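Local coordinates for flavin-dependent thymidylate synthase (Thermus thermophilus, PDB 6J61), which binds FAD and probably catalyses the reductive methylation of dUMP to dTMP, with methylenetetrahydrofolate as methyl donor and NADPH as reductant, at residues R16-M21 with E167-Q172; R78-H83 with R194-A199. One frame throughout, in Å; residues are numbered along the deposited sequence.

Contact 1. Residues R16-M21 with E167-Q172; sequences RLVDQM and EFYWKQ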
loop_
_atom_site.group_PDB
_atom_site.type_symbol
_atom_site.label_atom_id
_atom_site.label_comp_id
_atom_site.label_asym_id
_atom_site.label_seq_id
_atom_site.Cartn_x
_atom_site.Cartn_y
_atom_site.Cartn_z
ATOM N N ARG A 16 2.304 16.393 -18.428
ATOM C CA ARG A 16 3.460 17.260 -18.193
ATOM C C ARG A 16 4.323 16.750 -17.029
ATOM O O ARG A 16 3.816 16.482 -15.943
ATOM C CB ARG A 16 2.962 18.698 -17.909
ATOM C CG ARG A 16 4.031 19.705 -17.448
ATOM C CD ARG A 16 3.512 21.157 -17.487
ATOM N NE ARG A 16 2.701 21.513 -16.322
ATOM C CZ ARG A 16 3.199 21.745 -15.108
ATOM N NH1 ARG A 16 4.507 21.665 -14.895
ATOM N NH2 ARG A 16 2.398 22.047 -14.097
ATOM N N LEU A 17 5.623 16.602 -17.249
ATOM C CA LEU A 17 6.498 16.137 -16.174
ATOM C C LEU A 17 6.762 17.287 -15.202
ATOM O O LEU A 17 7.451 18.242 -15.538
ATOM C CB LEU A 17 7.834 15.628 -16.727
ATOM C CG LEU A 17 8.811 15.187 -15.629
ATOM C CD1 LEU A 17 8.255 13.956 -14.947
ATOM C CD2 LEU A 17 10.188 14.891 -16.201
ATOM N N VAL A 18 6.218 17.198 -13.996
ATOM C CA VAL A 18 6.416 18.260 -13.025
ATOM C C VAL A 18 7.775 18.126 -12.349
ATOM O O VAL A 18 8.561 19.079 -12.361
ATOM C CB VAL A 18 5.254 18.282 -12.004
ATOM C CG1 VAL A 18 5.507 19.293 -10.906
ATOM C CG2 VAL A 18 3.969 18.639 -12.736
ATOM N N ASP A 19 8.076 16.959 -11.779
ATOM C CA ASP A 19 9.384 16.755 -11.146
ATOM C C ASP A 19 9.855 15.321 -11.345
ATOM O O ASP A 19 9.107 14.476 -11.840
ATOM C CB ASP A 19 9.333 17.070 -9.649
ATOM C CG ASP A 19 10.713 17.374 -9.065
ATOM O OD1 ASP A 19 11.707 17.327 -9.823
ATOM O OD2 ASP A 19 10.813 17.670 -7.849
ATOM N N GLN A 20 11.097 15.048 -10.956
ATOM C CA GLN A 20 11.659 13.723 -11.101
ATOM C C GLN A 20 12.780 13.532 -10.092
ATOM O O GLN A 20 13.652 14.382 -9.971
ATOM C CB GLN A 20 12.207 13.549 -12.521
ATOM C CG GLN A 20 12.582 12.125 -12.890
ATOM C CD GLN A 20 13.488 12.035 -14.114
ATOM O OE1 GLN A 20 13.242 12.669 -15.147
ATOM N NE2 GLN A 20 14.539 11.222 -14.006
ATOM N N MET A 21 12.755 12.421 -9.362
ATOM C CA MET A 21 13.803 12.133 -8.390
ATOM C C MET A 21 14.625 10.928 -8.840
ATOM O O MET A 21 14.170 9.784 -8.767
ATOM C CB MET A 21 13.218 11.850 -6.997
ATOM C CG MET A 21 14.299 11.541 -5.971
ATOM S SD MET A 21 13.733 11.165 -4.312
ATOM C CE MET A 21 13.203 9.544 -4.555
ATOM N N GLU A 167 -8.264 17.702 -13.974
ATOM C CA GLU A 167 -6.812 17.732 -13.838
ATOM C C GLU A 167 -6.371 17.199 -12.503
ATOM O O GLU A 167 -7.111 17.277 -11.520
ATOM C CB GLU A 167 -6.263 19.149 -13.952
ATOM C CG GLU A 167 -6.670 19.908 -15.172
ATOM C CD GLU A 167 -5.981 21.256 -15.238
ATOM O OE1 GLU A 167 -6.443 22.103 -16.025
ATOM O OE2 GLU A 167 -4.980 21.469 -14.511
ATOM N N PHE A 168 -5.142 16.689 -12.473
ATOM C CA PHE A 168 -4.558 16.161 -11.256
ATOM C C PHE A 168 -3.045 15.978 -11.337
ATOM O O PHE A 168 -2.445 16.019 -12.410
ATOM C CB PHE A 168 -5.204 14.819 -10.897
ATOM C CG PHE A 168 -5.093 13.770 -11.982
ATOM C CD1 PHE A 168 -6.079 13.655 -12.957
ATOM C CD2 PHE A 168 -4.033 12.860 -11.987
ATOM C CE1 PHE A 168 -6.025 12.640 -13.925
ATOM C CE2 PHE A 168 -3.966 11.843 -12.949
ATOM C CZ PHE A 168 -4.970 11.730 -13.922
ATOM N N TYR A 169 -2.443 15.796 -10.170
ATOM C CA TYR A 169 -1.016 15.545 -10.049
ATOM C C TYR A 169 -0.898 14.053 -9.769
ATOM O O TYR A 169 -1.573 13.531 -8.886
ATOM C CB TYR A 169 -0.430 16.343 -8.879
ATOM C CG TYR A 169 0.176 17.664 -9.288
ATOM C CD1 TYR A 169 -0.458 18.480 -10.226
ATOM C CD2 TYR A 169 1.389 18.097 -8.738
ATOM C CE1 TYR A 169 0.100 19.691 -10.613
ATOM C CE2 TYR A 169 1.957 19.315 -9.115
ATOM C CZ TYR A 169 1.308 20.107 -10.054
ATOM O OH TYR A 169 1.852 21.320 -10.442
ATOM N N TRP A 170 -0.053 13.371 -10.527
ATOM C CA TRP A 170 0.145 11.942 -10.358
ATOM C C TRP A 170 1.608 11.711 -9.984
ATOM O O TRP A 170 2.521 12.036 -10.746
ATOM C CB TRP A 170 -0.233 11.228 -11.666
ATOM C CG TRP A 170 -0.142 9.723 -11.651
ATOM C CD1 TRP A 170 0.875 8.948 -12.151
ATOM C CD2 TRP A 170 -1.095 8.815 -11.096
ATOM N NE1 TRP A 170 0.608 7.613 -11.938
ATOM C CE2 TRP A 170 -0.594 7.504 -11.291
ATOM C CE3 TRP A 170 -2.329 8.979 -10.450
ATOM C CZ2 TRP A 170 -1.281 6.369 -10.862
ATOM C CZ3 TRP A 170 -3.018 7.839 -10.021
ATOM C CH2 TRP A 170 -2.490 6.554 -10.229
ATOM N N LYS A 171 1.820 11.178 -8.783
ATOM C CA LYS A 171 3.164 10.887 -8.270
ATOM C C LYS A 171 3.339 9.376 -8.127
ATOM O O LYS A 171 2.608 8.729 -7.371
ATOM C CB LYS A 171 3.365 11.548 -6.905
ATOM C CG LYS A 171 4.812 11.554 -6.445
ATOM C CD LYS A 171 5.187 10.345 -5.595
ATOM C CE LYS A 171 4.709 10.495 -4.177
ATOM N NZ LYS A 171 4.869 9.250 -3.379
ATOM N N GLN A 172 4.318 8.816 -8.829
ATOM C CA GLN A 172 4.528 7.377 -8.770
ATOM C C GLN A 172 5.964 6.951 -9.037
ATOM O O GLN A 172 6.651 7.545 -9.856
ATOM C CB GLN A 172 3.584 6.702 -9.772
ATOM C CG GLN A 172 3.490 5.199 -9.664
ATOM C CD GLN A 172 2.296 4.673 -10.416
ATOM O OE1 GLN A 172 2.026 5.108 -11.539
ATOM N NE2 GLN A 172 1.566 3.739 -9.808
#
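V18 and R16 both reach the outer half of the Y169 side chain across an antiparallel sheet in which strand 65-73 lies between strands 13-21 and 165-173. With that strand intervening, no hydrogen bond joins the two segments, and the meeting is made by side chains over one face of the sheet. Both methyls of V18 take part: CG1 comes to 4.0 Å from Y169 CE2, while CG2 sits 4.1 Å from Y169 CZ. With CG1 anti to the backbone N (chi1 175°), both methyls lie alongside the CE2-CZ bond of the phenol, the side chains crossing at about a right angle. R16 bends at chi3 (81°), which turns its guanidinium toward Y169 until NH2 lies 3.8 Å from Y169 OH; the two planes are 76° apart. Each polar group is held by another partner, R16 NH2 by H69 ND1 and Y169 OH by the backbone O of S34 in the second subunit. Replacing the tyrosine by an alanine would probably leave that S34 carbonyl without its hydroxyl mate and open a gap beside the V18 methyls. H69, on the central strand, also packs its ring against Y169 and bonds to E167 OE2, so one imidazole bonds to side chains of both flanking strands. V18 and D19 both face K67 in a classic beta bulge. W170 and Q172 project from the other face of their strand, where W170 NE1 donates to Q172 OE1 over 2.9 Å, from above the amide plane.

Contact 2. Residues R78-H83 with R194-A199; sequences RQWFRH and RQYARA. With FAD (flavin-adenine dinucleotide), chain N; PO4 (phosphate ion), chain L.
The CA atoms of W80 and Y196 stand 9.6 Å apart where residues 78-80 of a helix face helix 191-207, and a type I beta turn from W80 to H83 follows, its R82 and H83 opening the predicted ThyX motif. Both CB atoms point across the gap. The first torsion of W80 (chi1 -159°) swings the indole to the side of the carbonyl carbon and out to Y196: CZ3 lies 3.5 Å from Y196 CB, and the phenol CD1 sits in the indole plane at its edge. The ring planes are inclined at 66°, an oblique pairing of two buried aromatics. Beyond it, Y196 OH bonds to K71 O, and W80 stacks on F180, so helix 191-207, the sheet and helix 174-184 converge here. Segment 78-83 also reaches the FAD and a phosphate ion, at what is probably the dUMP site. Q79 NE2 donates to phosphate O1 over 2.8 Å, and R82 NH2 meets phosphate O3 at 3.0 Å from the guanidinium edge. S92, G93 and R157 of the third subunit also hold this ion, which is probably from the crystallisation liquor; its place among residues predicted to bind dUMP is consistent with a site for the substrate phosphate. Flavin O2 lies over one face of the R82 guanidinium, and E90 of the third subunit forms a salt bridge to R82 NH2. H83 has W80 O at its ring edge and FAD C5' 4.0 Å above one face.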
loop_
_atom_site.group_PDB
_atom_site.type_symbol
_atom_site.label_atom_id
_atom_site.label_comp_id
_atom_site.label_asym_id
_atom_site.label_seq_id
_atom_site.Cartn_x
_atom_site.Cartn_y
_atom_site.Cartn_z
ATOM N N ARG A 78 -10.867 7.729 -13.866
ATOM C CA ARG A 78 -11.310 6.639 -13.010
ATOM C C ARG A 78 -10.543 5.329 -13.203
ATOM O O ARG A 78 -10.342 4.580 -12.239
ATOM C CB ARG A 78 -12.816 6.409 -13.190
ATOM C CG ARG A 78 -13.644 7.450 -12.455
ATOM C CD ARG A 78 -15.117 7.389 -12.798
ATOM N NE ARG A 78 -15.783 6.185 -12.311
ATOM C CZ ARG A 78 -16.332 5.261 -13.098
ATOM N NH1 ARG A 78 -16.288 5.395 -14.417
ATOM N NH2 ARG A 78 -16.939 4.211 -12.562
ATOM N N GLN A 79 -10.120 5.047 -14.436
ATOM C CA GLN A 79 -9.363 3.831 -14.712
ATOM C C GLN A 79 -7.955 4.073 -14.215
ATOM O O GLN A 79 -7.286 3.186 -13.693
ATOM C CB GLN A 79 -9.320 3.557 -16.211
ATOM C CG GLN A 79 -10.664 3.719 -16.867
ATOM C CD GLN A 79 -10.666 3.231 -18.290
ATOM O OE1 GLN A 79 -9.769 3.558 -19.064
ATOM N NE2 GLN A 79 -11.681 2.449 -18.652
ATOM N N TRP A 80 -7.513 5.301 -14.387
ATOM C CA TRP A 80 -6.197 5.670 -13.954
ATOM C C TRP A 80 -6.093 5.546 -12.434
ATOM O O TRP A 80 -5.075 5.082 -11.909
ATOM C CB TRP A 80 -5.910 7.109 -14.375
ATOM C CG TRP A 80 -4.457 7.459 -14.445
ATOM C CD1 TRP A 80 -3.486 7.166 -13.524
ATOM C CD2 TRP A 80 -3.818 8.211 -15.476
ATOM N NE1 TRP A 80 -2.277 7.695 -13.922
ATOM C CE2 TRP A 80 -2.455 8.342 -15.118
ATOM C CE3 TRP A 80 -4.263 8.793 -16.664
ATOM C CZ2 TRP A 80 -1.538 9.030 -15.912
ATOM C CZ3 TRP A 80 -3.349 9.482 -17.450
ATOM C CH2 TRP A 80 -2.005 9.595 -17.072
ATOM N N PHE A 81 -7.144 5.950 -11.727
ATOM C CA PHE A 81 -7.118 5.917 -10.269
ATOM C C PHE A 81 -7.256 4.530 -9.652
ATOM O O PHE A 81 -7.094 4.375 -8.444
ATOM C CB PHE A 81 -8.175 6.873 -9.689
ATOM C CG PHE A 81 -7.941 8.324 -10.030
ATOM C CD1 PHE A 81 -6.825 8.718 -10.771
ATOM C CD2 PHE A 81 -8.855 9.298 -9.638
ATOM C CE1 PHE A 81 -6.626 10.065 -11.119
ATOM C CE2 PHE A 81 -8.663 10.646 -9.981
ATOM C CZ PHE A 81 -7.548 11.025 -10.722
ATOM N N ARG A 82 -7.545 3.530 -10.482
ATOM C CA ARG A 82 -7.666 2.151 -10.010
ATOM C C ARG A 82 -6.317 1.692 -9.474
ATOM O O ARG A 82 -6.231 0.693 -8.766
ATOM C CB ARG A 82 -8.092 1.216 -11.148
ATOM C CG ARG A 82 -9.543 1.352 -11.579
ATOM C CD ARG A 82 -10.493 0.903 -10.478
ATOM N NE ARG A 82 -11.883 1.282 -10.744
ATOM C CZ ARG A 82 -12.556 0.939 -11.836
ATOM N NH1 ARG A 82 -11.971 0.203 -12.775
ATOM N NH2 ARG A 82 -13.810 1.340 -11.992
ATOM N N HIS A 83 -5.271 2.424 -9.845
ATOM C CA HIS A 83 -3.904 2.146 -9.426
ATOM C C HIS A 83 -3.682 2.866 -8.107
ATOM O O HIS A 83 -3.517 4.091 -8.055
ATOM C CB HIS A 83 -2.922 2.635 -10.491
ATOM C CG HIS A 83 -3.084 1.946 -11.810
ATOM N ND1 HIS A 83 -2.314 0.869 -12.189
ATOM C CD2 HIS A 83 -3.968 2.146 -12.818
ATOM C CE1 HIS A 83 -2.715 0.434 -13.370
ATOM N NE2 HIS A 83 -3.718 1.191 -13.773
ATOM N N ARG A 194 -4.863 4.440 -23.222
ATOM C CA ARG A 194 -3.652 3.917 -23.848
ATOM C C ARG A 194 -2.807 5.093 -24.329
ATOM O O ARG A 194 -1.596 5.124 -24.119
ATOM C CB ARG A 194 -3.971 3.016 -25.046
ATOM C CG ARG A 194 -4.705 1.749 -24.698
ATOM C CD ARG A 194 -4.097 0.562 -25.433
ATOM N NE ARG A 194 -4.137 0.714 -26.879
ATOM C CZ ARG A 194 -5.251 0.654 -27.593
ATOM N NH1 ARG A 194 -6.411 0.444 -26.991
ATOM N NH2 ARG A 194 -5.205 0.793 -28.911
ATOM N N GLN A 195 -3.465 6.062 -24.967
ATOM C CA GLN A 195 -2.788 7.239 -25.497
ATOM C C GLN A 195 -2.077 7.985 -24.384
ATOM O O GLN A 195 -0.973 8.477 -24.578
ATOM C CB GLN A 195 -3.783 8.168 -26.214
ATOM C CG GLN A 195 -4.619 7.485 -27.302
ATOM C CD GLN A 195 -3.841 6.408 -28.063
ATOM O OE1 GLN A 195 -2.791 6.677 -28.648
ATOM N NE2 GLN A 195 -4.356 5.177 -28.042
ATOM N N TYR A 196 -2.698 8.067 -23.214
ATOM C CA TYR A 196 -2.058 8.747 -22.093
ATOM C C TYR A 196 -0.838 7.954 -21.642
ATOM O O TYR A 196 0.182 8.521 -21.275
ATOM C CB TYR A 196 -3.040 8.914 -20.923
ATOM C CG TYR A 196 -3.910 10.136 -21.047
ATOM C CD1 TYR A 196 -3.447 11.392 -20.632
ATOM C CD2 TYR A 196 -5.187 10.053 -21.615
ATOM C CE1 TYR A 196 -4.236 12.539 -20.784
ATOM C CE2 TYR A 196 -5.980 11.184 -21.765
ATOM C CZ TYR A 196 -5.498 12.422 -21.354
ATOM O OH TYR A 196 -6.263 13.544 -21.547
ATOM N N ALA A 197 -0.946 6.634 -21.670
ATOM C CA ALA A 197 0.174 5.789 -21.273
ATOM C C ALA A 197 1.326 5.949 -22.283
ATOM O O ALA A 197 2.501 5.892 -21.916
ATOM C CB ALA A 197 -0.288 4.320 -21.182
ATOM N N ARG A 198 0.986 6.157 -23.554
ATOM C CA ARG A 198 2.003 6.340 -24.587
ATOM C C ARG A 198 2.790 7.621 -24.289
ATOM O O ARG A 198 4.024 7.648 -24.338
ATOM C CB ARG A 198 1.366 6.437 -25.983
ATOM C CG ARG A 198 0.755 5.141 -26.506
ATOM C CD ARG A 198 0.906 5.058 -28.032
ATOM N NE ARG A 198 -0.359 4.818 -28.736
ATOM C CZ ARG A 198 -0.883 3.616 -28.985
ATOM N NH1 ARG A 198 -0.253 2.511 -28.592
ATOM N NH2 ARG A 198 -2.044 3.519 -29.632
ATOM N N ALA A 199 2.061 8.681 -23.973
ATOM C CA ALA A 199 2.681 9.950 -23.647
ATOM C C ALA A 199 3.685 9.748 -22.510
ATOM O O ALA A 199 4.847 10.150 -22.599
ATOM C CB ALA A 199 1.611 10.943 -23.232
HETATM P PA FAD N . -2.035 -0.865 -8.333
HETATM O O1A FAD N . -3.334 -0.333 -7.854
HETATM O O2A FAD N . -1.014 0.363 -8.588
HETATM O O5B FAD N . -1.436 -1.834 -7.203
HETATM C C5B FAD N . -0.280 -2.507 -7.709
HETATM C C4B FAD N . -0.007 -3.684 -6.780
HETATM O O4B FAD N . 0.255 -3.184 -5.450
HETATM C C3B FAD N . -1.227 -4.582 -6.668
HETATM O O3B FAD N . -1.283 -5.592 -7.675
HETATM C C2B FAD N . -1.118 -5.152 -5.261
HETATM O O2B FAD N . -0.322 -6.343 -5.270
HETATM C C1B FAD N . -0.468 -3.994 -4.455
HETATM N N9A FAD N . -1.458 -3.156 -3.710
HETATM C C8A FAD N . -1.595 -1.790 -3.798
HETATM N N7A FAD N . -2.548 -1.367 -3.013
HETATM C C5A FAD N . -3.093 -2.414 -2.362
HETATM C C6A FAD N . -4.139 -2.573 -1.402
HETATM N N6A FAD N . -4.843 -1.475 -0.945
HETATM N N1A FAD N . -4.427 -3.814 -0.948
HETATM C C2A FAD N . -3.755 -4.892 -1.382
HETATM N N3A FAD N . -2.766 -4.791 -2.284
HETATM C C4A FAD N . -2.406 -3.590 -2.795
HETATM N N1 FAD N . -11.668 -3.331 -12.277
HETATM C C2 FAD N . -12.959 -3.316 -11.908
HETATM O O2 FAD N . -13.262 -2.728 -10.885
HETATM N N3 FAD N . -13.940 -3.926 -12.618
HETATM C C4 FAD N . -13.678 -4.616 -13.786
HETATM O O4 FAD N . -14.575 -5.161 -14.412
HETATM C C4X FAD N . -12.253 -4.674 -14.251
HETATM N N5 FAD N . -11.873 -5.313 -15.357
HETATM C C5X FAD N . -10.570 -5.355 -15.758
HETATM C C6 FAD N . -10.211 -6.065 -16.957
HETATM C C7 FAD N . -8.884 -6.117 -17.376
HETATM C C7M FAD N . -8.553 -6.879 -18.647
HETATM C C8 FAD N . -7.853 -5.461 -16.618
HETATM C C8M FAD N . -6.406 -5.510 -17.059
HETATM C C9 FAD N . -8.173 -4.759 -15.443
HETATM C C9A FAD N . -9.532 -4.687 -14.981
HETATM N N10 FAD N . -9.896 -3.984 -13.783
HETATM C C10 FAD N . -11.241 -3.964 -13.396
HETATM C "C1'" FAD N . -8.897 -3.276 -12.942
HETATM C "C2'" FAD N . -8.068 -4.216 -12.029
HETATM O "O2'" FAD N . -8.923 -5.024 -11.215
HETATM C "C3'" FAD N . -7.122 -3.379 -11.132
HETATM O "O3'" FAD N . -7.895 -2.590 -10.209
HETATM C "C4'" FAD N . -6.214 -2.440 -11.990
HETATM O "O4'" FAD N . -5.729 -3.131 -13.157
HETATM C "C5'" FAD N . -5.021 -1.962 -11.164
HETATM O "O5'" FAD N . -4.079 -3.031 -11.088
HETATM P P FAD N . -3.277 -2.941 -9.693
HETATM O O1P FAD N . -4.230 -2.825 -8.552
HETATM O O2P FAD N . -2.411 -4.281 -9.558
HETATM O O3P FAD N . -2.250 -1.643 -9.770
HETATM P P PO4 L . -14.486 1.303 -16.353
HETATM O O1 PO4 L . -14.039 2.495 -17.120
HETATM O O2 PO4 L . -15.969 1.289 -16.286
HETATM O O3 PO4 L . -13.931 1.365 -14.979
HETATM O O4 PO4 L . -14.001 0.069 -17.023
#

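The segments of the two contacts alternate along the chain, and the contacts touch, their centres about 13 Å apart. Contact 1 uses Y169 on one face of the sheet; its neighbours F168 and W170 project from the other face into the side chains of 78-83. There W170 CE2 lies 3.1 Å from W80 NE1 in an edge-to-face pair, W170 CH2 is 3.4 Å from H83 O, and F168 CZ packs 3.7 Å from F81 CE1. Segment 167-172 thus backs the turn whose R82 and H83 line the FAD pocket in contact 2. Contact 1 also lies near a bound FAD, about 8 Å from the Y169 side chain.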